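Local coordinates for beta-galactosidase/beta-glucuronidase (Faecalibacterium prausnitzii L2-6, PDB 6MVF), which binds FMN and belongs to glycosyl hydrolase family 2, probably cleaving beta-linked sugars as a beta-glucuronidase, at residues W34-P39 against L50-N55; Q384-P389 against E422-R427; Y505-Q510 against R564-Y569. One frame throughout, in Å; residues are numbered along the deposited sequence.

Contact 1. Residues W34-P39 against L50-N55; sequences WTLRFP and LPHTWN
Phe38 and Trp54 form a T-shaped aromatic pair, with the edge of Phe38 directed at the Trp54 face and the ring planes 82° apart. Trp54 can be followed outward from its backbone. Its CB lies near the plane of the Phe38 ring, 3.7 Å from Phe38 CZ. Its CG comes next, 3.8 Å from the same CZ. Its CD2 then meets Phe38 CE2 at 3.9 Å. Further out, Trp54 NE1 turns to another partner and donates to Leu67 O. CG lies between the backbone N and the carbonyl carbon (chi1 62°), and this turns the indole face to Phe38. In the middle of the contact, Leu36 CD2 reaches His52 CE1 at 3.4 Å. His52 ND1 is hydrogen-bonded to Tyr73 OH. At the other end Leu50 sits over one face of Trp34. Its CG makes a CH-pi contact 3.9 Å from the centroid of the Trp34 five-membered ring. Its CD1 extends to Trp34 NE1, which donates to Leu30 O. The contact lies in the sugar-binding domain. Strand 34-37 runs between strands 46-48 and 70-78 of an antiparallel sheet. Trp34 and Trp54 both reach across to strand 131-139.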
loop_
_atom_site.group_PDB
_atom_site.type_symbol
_atom_site.label_atom_id
_atom_site.label_comp_id
_atom_site.label_asym_id
_atom_site.label_seq_id
_atom_site.Cartn_x
_atom_site.Cartn_y
_atom_site.Cartn_z
ATOM N N TRP A 34 27.152 -5.356 2.382
ATOM C CA TRP A 34 28.241 -5.585 3.312
ATOM C C TRP A 34 28.938 -6.895 2.985
ATOM O O TRP A 34 28.306 -7.870 2.562
ATOM C CB TRP A 34 27.747 -5.628 4.771
ATOM C CG TRP A 34 27.153 -4.352 5.263
ATOM C CD1 TRP A 34 25.865 -3.919 5.084
ATOM C CD2 TRP A 34 27.813 -3.335 6.029
ATOM N NE1 TRP A 34 25.690 -2.701 5.692
ATOM C CE2 TRP A 34 26.867 -2.322 6.283
ATOM C CE3 TRP A 34 29.107 -3.191 6.537
ATOM C CZ2 TRP A 34 27.176 -1.179 7.019
ATOM C CZ3 TRP A 34 29.416 -2.051 7.266
ATOM C CH2 TRP A 34 28.455 -1.062 7.500
ATOM N N THR A 35 30.245 -6.912 3.206
ATOM C CA THR A 35 31.007 -8.145 3.259
ATOM C C THR A 35 31.451 -8.379 4.688
ATOM O O THR A 35 31.982 -7.467 5.332
ATOM C CB THR A 35 32.212 -8.084 2.329
ATOM O OG1 THR A 35 31.749 -7.718 1.036
ATOM C CG2 THR A 35 32.881 -9.444 2.240
ATOM N N LEU A 36 31.205 -9.588 5.183
ATOM C CA LEU A 36 31.655 -10.014 6.501
ATOM C C LEU A 36 32.857 -10.931 6.335
ATOM O O LEU A 36 32.742 -11.997 5.722
ATOM C CB LEU A 36 30.542 -10.743 7.247
ATOM C CG LEU A 36 30.934 -11.272 8.617
ATOM C CD1 LEU A 36 31.403 -10.129 9.489
ATOM C CD2 LEU A 36 29.766 -11.969 9.246
ATOM N N ARG A 37 34.003 -10.512 6.864
ATOM C CA ARG A 37 35.195 -11.349 6.930
ATOM C C ARG A 37 35.479 -11.725 8.378
ATOM O O ARG A 37 35.028 -11.061 9.320
ATOM C CB ARG A 37 36.422 -10.649 6.330
ATOM C CG ARG A 37 36.296 -10.338 4.866
ATOM C CD ARG A 37 37.474 -9.529 4.386
ATOM N NE ARG A 37 37.385 -9.272 2.956
ATOM C CZ ARG A 37 36.979 -8.125 2.432
ATOM N NH1 ARG A 37 36.635 -7.129 3.228
ATOM N NH2 ARG A 37 36.912 -7.970 1.116
ATOM N N PHE A 38 36.232 -12.811 8.541
ATOM C CA PHE A 38 36.663 -13.292 9.855
ATOM C C PHE A 38 38.181 -13.382 9.861
ATOM O O PHE A 38 38.752 -14.321 9.281
ATOM C CB PHE A 38 36.032 -14.645 10.176
ATOM C CG PHE A 38 34.559 -14.566 10.485
ATOM C CD1 PHE A 38 33.616 -14.692 9.478
ATOM C CD2 PHE A 38 34.115 -14.349 11.783
ATOM C CE1 PHE A 38 32.252 -14.608 9.758
ATOM C CE2 PHE A 38 32.753 -14.265 12.067
ATOM C CZ PHE A 38 31.825 -14.389 11.046
ATOM N N PRO A 39 38.874 -12.433 10.499
ATOM C CA PRO A 39 40.348 -12.411 10.419
ATOM C C PRO A 39 41.029 -13.677 10.919
ATOM O O PRO A 39 42.088 -14.029 10.396
ATOM C CB PRO A 39 40.728 -11.197 11.277
ATOM C CG PRO A 39 39.526 -10.349 11.288
ATOM C CD PRO A 39 38.344 -11.289 11.255
ATOM N N LEU A 50 22.258 -6.227 6.547
ATOM C CA LEU A 50 21.861 -5.965 7.933
ATOM C C LEU A 50 20.342 -5.836 8.051
ATOM O O LEU A 50 19.685 -5.347 7.127
ATOM C CB LEU A 50 22.504 -4.684 8.447
ATOM C CG LEU A 50 24.007 -4.554 8.259
ATOM C CD1 LEU A 50 24.491 -3.298 8.978
ATOM C CD2 LEU A 50 24.719 -5.827 8.735
ATOM N N PRO A 51 19.750 -6.228 9.201
ATOM C CA PRO A 51 20.312 -6.784 10.445
ATOM C C PRO A 51 20.988 -8.120 10.299
ATOM O O PRO A 51 20.494 -8.970 9.573
ATOM C CB PRO A 51 19.081 -6.938 11.360
ATOM C CG PRO A 51 17.906 -6.791 10.473
ATOM C CD PRO A 51 18.331 -5.873 9.377
ATOM N N HIS A 52 22.091 -8.318 11.017
ATOM C CA HIS A 52 22.858 -9.536 10.834
ATOM C C HIS A 52 23.540 -9.973 12.120
ATOM O O HIS A 52 24.047 -9.155 12.893
ATOM C CB HIS A 52 23.915 -9.362 9.738
ATOM C CG HIS A 52 24.743 -10.585 9.531
ATOM N ND1 HIS A 52 25.954 -10.777 10.160
ATOM C CD2 HIS A 52 24.505 -11.711 8.812
ATOM C CE1 HIS A 52 26.437 -11.959 9.821
ATOM N NE2 HIS A 52 25.578 -12.546 9.004
ATOM N N THR A 53 23.555 -11.276 12.329
ATOM C CA THR A 53 24.440 -11.884 13.304
ATOM C C THR A 53 25.032 -13.138 12.691
ATOM O O THR A 53 24.346 -13.862 11.969
ATOM C CB THR A 53 23.727 -12.250 14.606
ATOM O OG1 THR A 53 24.638 -12.990 15.434
ATOM C CG2 THR A 53 22.462 -13.080 14.333
ATOM N N TRP A 54 26.303 -13.401 12.980
ATOM C CA TRP A 54 26.887 -14.663 12.536
ATOM C C TRP A 54 26.475 -15.841 13.427
ATOM O O TRP A 54 26.790 -16.984 13.091
ATOM C CB TRP A 54 28.423 -14.535 12.435
ATOM C CG TRP A 54 29.142 -14.230 13.737
ATOM C CD1 TRP A 54 29.421 -15.110 14.765
ATOM C CD2 TRP A 54 29.675 -12.960 14.144
ATOM N NE1 TRP A 54 30.078 -14.454 15.789
ATOM C CE2 TRP A 54 30.247 -13.138 15.436
ATOM C CE3 TRP A 54 29.715 -11.689 13.552
ATOM C CZ2 TRP A 54 30.863 -12.094 16.133
ATOM C CZ3 TRP A 54 30.328 -10.652 14.242
ATOM C CH2 TRP A 54 30.894 -10.861 15.524
ATOM N N ASN A 55 25.745 -15.601 14.526
ATOM C CA ASN A 55 25.286 -16.667 15.412
ATOM C C ASN A 55 23.823 -17.038 15.185
ATOM O O ASN A 55 23.225 -17.700 16.039
ATOM C CB ASN A 55 25.496 -16.291 16.888
ATOM C CG ASN A 55 26.962 -16.057 17.244
ATOM O OD1 ASN A 55 27.325 -15.032 17.842
ATOM N ND2 ASN A 55 27.810 -17.004 16.866
#

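Contact 2. Residues Q384-P389 against E422-R427; sequences QNYNHP and ELDPTR. With FMN (flavin mononucleotide), chain G.
Arg427 reaches Tyr386 O with two nitrogens, and this grip is the tight part of the contact. NH1 and NH2 both donate to Tyr386 O from the same face of its carbonyl plane, each at 3.1 Å. NH2 also makes a weak bond to His388 O. The Arg427 chain is extended from CG to NE, which carries the guanidinium to these carbonyls; NE donates to Ile391 O. Asp424 OD2 forms a salt bridge with Arg427 NH1 at 3.0 Å. OD2 lies close to the guanidinium plane, while NH1 comes to it from above the carboxylate plane; the N-H...O angle is 171°. OD2 also accepts from Trp394 NE1. The Asp424 carboxylate packs against Tyr386 CE2, its plane 68° from the ring. Asp424 is the first residue beyond helix 407-423 of the TIM barrel domain, and it opens an Asx turn: OD1 accepts from Thr426 N. OD1 also takes the Thr426 hydroxyl on its syn lone pair. With an alanine here, Arg427 NH1 is likely to lose its charged mate and Thr426 N and OG1 their shared acceptor. The packing is looser toward partly exposed Thr426, where Thr426 CG2 comes within 3.7 Å of Tyr386 OH. That hydroxyl bonds to Thr186 OG1. Toward the flavin, Tyr386 CG lies 3.7 Å from FMN C7M, and Leu423 O lies 3.3 Å from FMN C8M.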
loop_
_atom_site.group_PDB
_atom_site.type_symbol
_atom_site.label_atom_id
_atom_site.label_comp_id
_atom_site.label_asym_id
_atom_site.label_seq_id
_atom_site.Cartn_x
_atom_site.Cartn_y
_atom_site.Cartn_z
ATOM N N GLN A 384 18.666 7.038 26.056
ATOM C CA GLN A 384 18.082 6.663 24.777
ATOM C C GLN A 384 16.612 6.301 24.897
ATOM O O GLN A 384 15.875 6.424 23.914
ATOM C CB GLN A 384 18.873 5.508 24.160
ATOM C CG GLN A 384 20.298 5.906 23.878
ATOM C CD GLN A 384 21.172 4.777 23.377
ATOM O OE1 GLN A 384 20.709 3.665 23.095
ATOM N NE2 GLN A 384 22.458 5.069 23.243
ATOM N N ASN A 385 16.153 5.915 26.087
ATOM C CA ASN A 385 14.777 5.477 26.246
ATOM C C ASN A 385 13.978 6.384 27.153
ATOM O O ASN A 385 12.861 6.021 27.549
ATOM C CB ASN A 385 14.737 4.036 26.756
ATOM C CG ASN A 385 15.401 3.092 25.793
ATOM O OD1 ASN A 385 14.792 2.693 24.798
ATOM N ND2 ASN A 385 16.673 2.773 26.037
ATOM N N TYR A 386 14.501 7.571 27.461
ATOM C CA TYR A 386 13.846 8.437 28.435
ATOM C C TYR A 386 12.430 8.841 28.019
ATOM O O TYR A 386 11.578 9.055 28.884
ATOM C CB TYR A 386 14.693 9.683 28.678
ATOM C CG TYR A 386 14.112 10.573 29.754
ATOM C CD1 TYR A 386 13.279 11.639 29.431
ATOM C CD2 TYR A 386 14.378 10.329 31.098
ATOM C CE1 TYR A 386 12.740 12.446 30.421
ATOM C CE2 TYR A 386 13.849 11.124 32.088
ATOM C CZ TYR A 386 13.034 12.185 31.750
ATOM O OH TYR A 386 12.508 12.981 32.745
ATOM N N ASN A 387 12.148 8.958 26.716
ATOM C CA ASN A 387 10.851 9.500 26.323
ATOM C C ASN A 387 9.740 8.461 26.194
ATOM O O ASN A 387 8.582 8.854 26.027
ATOM C CB ASN A 387 10.993 10.278 25.024
ATOM C CG ASN A 387 11.939 11.450 25.172
ATOM O OD1 ASN A 387 12.033 12.059 26.255
ATOM N ND2 ASN A 387 12.676 11.761 24.093
ATOM N N HIS A 388 10.044 7.166 26.312
ATOM C CA HIS A 388 9.037 6.122 26.160
ATOM C C HIS A 388 8.066 6.089 27.334
ATOM O O HIS A 388 8.492 5.794 28.460
ATOM C CB HIS A 388 9.713 4.778 26.045
ATOM C CG HIS A 388 10.555 4.625 24.823
ATOM N ND1 HIS A 388 10.017 4.528 23.556
ATOM C CD2 HIS A 388 11.896 4.518 24.674
ATOM C CE1 HIS A 388 10.991 4.370 22.678
ATOM N NE2 HIS A 388 12.142 4.374 23.330
ATOM N N PRO A 389 6.764 6.353 27.135
ATOM C CA PRO A 389 5.833 6.274 28.277
ATOM C C PRO A 389 5.637 4.856 28.786
ATOM O O PRO A 389 5.248 4.681 29.950
ATOM C CB PRO A 389 4.528 6.864 27.722
ATOM C CG PRO A 389 4.606 6.663 26.239
ATOM C CD PRO A 389 6.078 6.775 25.893
ATOM N N GLU A 422 19.532 10.483 39.682
ATOM C CA GLU A 422 20.139 11.652 39.061
ATOM C C GLU A 422 19.612 11.853 37.644
ATOM O O GLU A 422 19.196 12.956 37.278
ATOM C CB GLU A 422 21.663 11.492 39.056
ATOM C CG GLU A 422 22.415 12.666 39.683
ATOM C CD GLU A 422 23.709 12.243 40.387
ATOM O OE1 GLU A 422 24.477 11.456 39.790
ATOM O OE2 GLU A 422 23.953 12.682 41.543
ATOM N N LEU A 423 19.618 10.796 36.825
ATOM C CA LEU A 423 19.229 10.957 35.430
ATOM C C LEU A 423 17.726 11.034 35.247
ATOM O O LEU A 423 17.253 11.737 34.345
ATOM C CB LEU A 423 19.770 9.816 34.577
ATOM C CG LEU A 423 21.278 9.791 34.348
ATOM C CD1 LEU A 423 21.606 8.609 33.482
ATOM C CD2 LEU A 423 21.725 11.060 33.693
ATOM N N ASP A 424 16.951 10.341 36.077
ATOM C CA ASP A 424 15.518 10.202 35.827
ATOM C C ASP A 424 14.800 9.944 37.140
ATOM O O ASP A 424 14.559 8.792 37.528
ATOM C CB ASP A 424 15.238 9.083 34.828
ATOM C CG ASP A 424 13.757 8.862 34.598
ATOM O OD1 ASP A 424 12.940 9.748 34.960
ATOM O OD2 ASP A 424 13.397 7.794 34.054
ATOM N N PRO A 425 14.434 11.003 37.857
ATOM C CA PRO A 425 13.660 10.806 39.093
ATOM C C PRO A 425 12.200 10.452 38.855
ATOM O O PRO A 425 11.491 10.131 39.819
ATOM C CB PRO A 425 13.802 12.159 39.809
ATOM C CG PRO A 425 14.118 13.150 38.714
ATOM C CD PRO A 425 14.927 12.384 37.701
ATOM N N THR A 426 11.734 10.485 37.610
ATOM C CA THR A 426 10.341 10.211 37.297
ATOM C C THR A 426 10.035 8.720 37.204
ATOM O O THR A 426 8.891 8.358 36.914
ATOM C CB THR A 426 9.936 10.874 35.963
ATOM O OG1 THR A 426 10.382 10.063 34.871
ATOM C CG2 THR A 426 10.525 12.269 35.807
ATOM N N ARG A 427 11.008 7.841 37.410
ATOM C CA ARG A 427 10.744 6.416 37.310
ATOM C C ARG A 427 11.264 5.674 38.536
ATOM O O ARG A 427 12.189 6.117 39.224
ATOM C CB ARG A 427 11.345 5.819 36.021
ATOM C CG ARG A 427 10.605 6.246 34.746
ATOM C CD ARG A 427 11.238 5.640 33.512
ATOM N NE ARG A 427 10.450 5.844 32.294
ATOM C CZ ARG A 427 10.572 6.885 31.478
ATOM N NH1 ARG A 427 11.439 7.850 31.750
ATOM N NH2 ARG A 427 9.823 6.956 30.387
HETATM N N1 FMN G . 23.286 16.677 27.317
HETATM C C2 FMN G . 23.631 16.883 26.043
HETATM O O2 FMN G . 24.559 17.636 25.745
HETATM N N3 FMN G . 23.026 16.291 25.037
HETATM C C4 FMN G . 22.032 15.473 25.192
HETATM O O4 FMN G . 21.477 14.928 24.252
HETATM C C4A FMN G . 21.599 15.219 26.523
HETATM N N5 FMN G . 20.611 14.386 26.683
HETATM C C5A FMN G . 20.158 14.101 27.887
HETATM C C6 FMN G . 19.111 13.226 28.017
HETATM C C7 FMN G . 18.626 12.926 29.239
HETATM C C7M FMN G . 17.499 11.977 29.369
HETATM C C8 FMN G . 19.238 13.521 30.420
HETATM C C8M FMN G . 18.722 13.181 31.773
HETATM C C9 FMN G . 20.288 14.403 30.283
HETATM C C9A FMN G . 20.772 14.725 29.052
HETATM N N10 FMN G . 21.849 15.587 28.913
HETATM C C10 FMN G . 22.288 15.867 27.620
HETATM C "C1'" FMN G . 22.369 16.186 30.134
HETATM C "C2'" FMN G . 23.762 15.919 30.652
HETATM O "O2'" FMN G . 23.561 14.766 31.428
HETATM C "C3'" FMN G . 24.253 16.978 31.615
HETATM O "O3'" FMN G . 23.501 18.159 31.439
HETATM C "C4'" FMN G . 25.692 17.395 31.413
HETATM O "O4'" FMN G . 25.877 17.516 30.011
HETATM C "C5'" FMN G . 26.720 16.455 32.043
HETATM O "O5'" FMN G . 27.228 15.532 31.096
HETATM P P FMN G . 28.035 14.223 31.480
HETATM O O1P FMN G . 28.942 14.076 30.325
HETATM O O2P FMN G . 28.688 14.540 32.794
HETATM O O3P FMN G . 27.093 13.077 31.637
#

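Contact 3. Residues Y505-Q510 against R564-Y569; sequences YSEEYQ and RKDSFY
Glu507 OE1 accepts from Asp566 N at 2.9 Å, through the lone pair that points away from the other carboxylate oxygen. In Glu507, CG anti to the backbone N (chi1 -171°) with the chain extended beyond it points the carboxylate at the start of helix 566-575. This carboxylate stacks on that of Asp566, the planes 25° apart. Glu507 OE1 and Asp566 OD1 are 3.5 Å apart, like charges whose repulsion is probably eased by Arg587, which forms a salt bridge with OE1, and by water 2, which donates to Glu507 OE2 and Asp566 OD2. Asp566 OD2 also accepts from Gly585 N. Each segment leads from a loop into the first turn of a helix of the TIM barrel domain, 507-522 and 566-575. Ser506 is the N-cap of the first, its OG accepting from Tyr509 N. Gln510 is also extended (chi1 -169°) and crosses Lys565 at about a right angle, with OE1 3.7 Å from Lys565 CD. Its NE2 donates to Cys489 O and Gly555 O. Water 1 joins the two sides: it donates to Glu507 O and to Gln510 OE1, and accepts from Ser567 OG at 2.9 Å. The straight Lys565 chain carries NZ past Gln510 to a salt bridge with Asp537.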
loop_
_atom_site.group_PDB
_atom_site.type_symbol
_atom_site.label_atom_id
_atom_site.label_comp_id
_atom_site.label_asym_id
_atom_site.label_seq_id
_atom_site.Cartn_x
_atom_site.Cartn_y
_atom_site.Cartn_z
ATOM N N TYR A 505 9.053 -32.958 31.521
ATOM C CA TYR A 505 9.119 -31.978 30.436
ATOM C C TYR A 505 7.820 -31.874 29.634
ATOM O O TYR A 505 7.809 -31.297 28.528
ATOM C CB TYR A 505 10.296 -32.275 29.494
ATOM C CG TYR A 505 11.605 -31.896 30.109
ATOM C CD1 TYR A 505 12.230 -32.741 31.032
ATOM C CD2 TYR A 505 12.200 -30.670 29.814
ATOM C CE1 TYR A 505 13.426 -32.384 31.630
ATOM C CE2 TYR A 505 13.392 -30.294 30.411
ATOM C CZ TYR A 505 14.007 -31.159 31.317
ATOM O OH TYR A 505 15.196 -30.794 31.902
ATOM N N SER A 506 6.726 -32.409 30.169
ATOM C CA SER A 506 5.489 -32.526 29.410
ATOM C C SER A 506 4.730 -31.212 29.408
ATOM O O SER A 506 4.764 -30.451 30.381
ATOM C CB SER A 506 4.578 -33.609 29.986
ATOM O OG SER A 506 3.949 -33.136 31.168
ATOM N N GLU A 507 4.026 -30.975 28.297
ATOM C CA GLU A 507 3.152 -29.816 28.166
ATOM C C GLU A 507 2.131 -29.775 29.294
ATOM O O GLU A 507 1.743 -28.700 29.753
ATOM C CB GLU A 507 2.452 -29.852 26.796
ATOM C CG GLU A 507 1.688 -28.593 26.442
ATOM C CD GLU A 507 1.068 -28.576 25.028
ATOM O OE1 GLU A 507 0.567 -27.489 24.657
ATOM O OE2 GLU A 507 1.072 -29.614 24.300
ATOM N N GLU A 508 1.687 -30.942 29.757
ATOM C CA GLU A 508 0.696 -30.985 30.817
ATOM C C GLU A 508 1.268 -30.461 32.128
ATOM O O GLU A 508 0.569 -29.791 32.889
ATOM C CB GLU A 508 0.176 -32.420 30.988
ATOM C CG GLU A 508 -0.766 -32.918 29.883
ATOM C CD GLU A 508 -0.060 -33.171 28.535
ATOM O OE1 GLU A 508 1.142 -33.522 28.559
ATOM O OE2 GLU A 508 -0.701 -33.008 27.454
ATOM N N TYR A 509 2.537 -30.746 32.417
ATOM C CA TYR A 509 3.053 -30.334 33.717
ATOM C C TYR A 509 3.292 -28.837 33.751
ATOM O O TYR A 509 3.079 -28.192 34.781
ATOM C CB TYR A 509 4.341 -31.088 34.080
ATOM C CG TYR A 509 4.844 -30.694 35.450
ATOM C CD1 TYR A 509 4.285 -31.241 36.607
ATOM C CD2 TYR A 509 5.835 -29.733 35.594
ATOM C CE1 TYR A 509 4.721 -30.845 37.866
ATOM C CE2 TYR A 509 6.272 -29.328 36.840
ATOM C CZ TYR A 509 5.719 -29.886 37.974
ATOM O OH TYR A 509 6.181 -29.483 39.209
ATOM N N GLN A 510 3.731 -28.275 32.631
ATOM C CA GLN A 510 3.894 -26.835 32.568
ATOM C C GLN A 510 2.561 -26.123 32.715
ATOM O O GLN A 510 2.503 -25.043 33.312
ATOM C CB GLN A 510 4.575 -26.457 31.268
ATOM C CG GLN A 510 5.045 -25.022 31.201
ATOM C CD GLN A 510 5.162 -24.532 29.743
ATOM O OE1 GLN A 510 4.367 -24.920 28.891
ATOM N NE2 GLN A 510 6.167 -23.700 29.458
ATOM N N ARG A 564 1.144 -21.732 20.203
ATOM C CA ARG A 564 0.797 -21.384 21.566
ATOM C C ARG A 564 0.648 -22.658 22.385
ATOM O O ARG A 564 -0.187 -23.521 22.067
ATOM C CB ARG A 564 -0.495 -20.584 21.573
ATOM C CG ARG A 564 -0.378 -19.236 20.884
ATOM C CD ARG A 564 -1.722 -18.790 20.326
ATOM N NE ARG A 564 -1.655 -17.443 19.773
ATOM C CZ ARG A 564 -1.052 -17.142 18.624
ATOM N NH1 ARG A 564 -0.470 -18.104 17.903
ATOM N NH2 ARG A 564 -1.017 -15.877 18.202
ATOM N N LYS A 565 1.457 -22.782 23.436
ATOM C CA LYS A 565 1.336 -23.945 24.288
ATOM C C LYS A 565 0.072 -23.831 25.134
ATOM O O LYS A 565 -0.586 -22.790 25.183
ATOM C CB LYS A 565 2.578 -24.094 25.153
ATOM C CG LYS A 565 3.857 -24.184 24.358
ATOM C CD LYS A 565 5.034 -24.262 25.282
ATOM C CE LYS A 565 6.304 -24.040 24.525
ATOM N NZ LYS A 565 7.425 -23.921 25.496
ATOM N N ASP A 566 -0.284 -24.926 25.804
ATOM C CA ASP A 566 -1.503 -24.898 26.607
ATOM C C ASP A 566 -1.380 -23.905 27.763
ATOM O O ASP A 566 -2.389 -23.347 28.211
ATOM C CB ASP A 566 -1.840 -26.312 27.104
ATOM C CG ASP A 566 -2.457 -27.218 25.995
ATOM O OD1 ASP A 566 -2.844 -26.730 24.890
ATOM O OD2 ASP A 566 -2.552 -28.442 26.247
ATOM N N SER A 567 -0.152 -23.651 28.230
ATOM C CA SER A 567 0.076 -22.649 29.271
ATOM C C SER A 567 -0.350 -21.269 28.823
ATOM O O SER A 567 -0.748 -20.447 29.656
ATOM C CB SER A 567 1.556 -22.602 29.660
ATOM O OG SER A 567 1.907 -23.712 30.449
ATOM N N PHE A 568 -0.203 -20.979 27.527
ATOM C CA PHE A 568 -0.628 -19.697 26.988
ATOM C C PHE A 568 -2.106 -19.445 27.274
ATOM O O PHE A 568 -2.485 -18.356 27.718
ATOM C CB PHE A 568 -0.325 -19.676 25.495
ATOM C CG PHE A 568 -0.944 -18.534 24.749
ATOM C CD1 PHE A 568 -2.273 -18.603 24.311
ATOM C CD2 PHE A 568 -0.184 -17.407 24.438
ATOM C CE1 PHE A 568 -2.829 -17.552 23.621
ATOM C CE2 PHE A 568 -0.732 -16.357 23.730
ATOM C CZ PHE A 568 -2.051 -16.420 23.323
ATOM N N TYR A 569 -2.954 -20.456 27.056
ATOM C CA TYR A 569 -4.397 -20.294 27.197
ATOM C C TYR A 569 -4.850 -20.265 28.648
ATOM O O TYR A 569 -5.932 -19.741 28.928
ATOM C CB TYR A 569 -5.126 -21.408 26.431
ATOM C CG TYR A 569 -4.904 -21.318 24.933
ATOM C CD1 TYR A 569 -5.676 -20.459 24.142
ATOM C CD2 TYR A 569 -3.904 -22.058 24.312
ATOM C CE1 TYR A 569 -5.469 -20.361 22.766
ATOM C CE2 TYR A 569 -3.678 -21.962 22.930
ATOM C CZ TYR A 569 -4.463 -21.114 22.173
ATOM O OH TYR A 569 -4.241 -21.013 20.830
HETATM O O HOH W 1 1.952 -25.956 28.566
HETATM O O HOH W 2 -1.442 -30.281 23.865
#

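Overall arrangement
The three contacts follow one another along the chain, and none nests within or crosses another. Contact 1 comes first. It closes a short loop through strand 46-48 and lies within the N-terminal sugar-binding domain. Contacts 2 and 3 both belong to the TIM barrel domain. Contact 2 closes a loop that holds strand 391-398 and most of helix 407-423, bringing together the ends of two helices beside FMN. Contact 3 closes a longer loop, including strand 529-532, and joins the starts of two later helices. Contacts 2 and 3 lie on opposite sides of the chain's centre, with their own centres about 37 Å apart. Contact 1 is about 33 Å from contact 2, centre to centre.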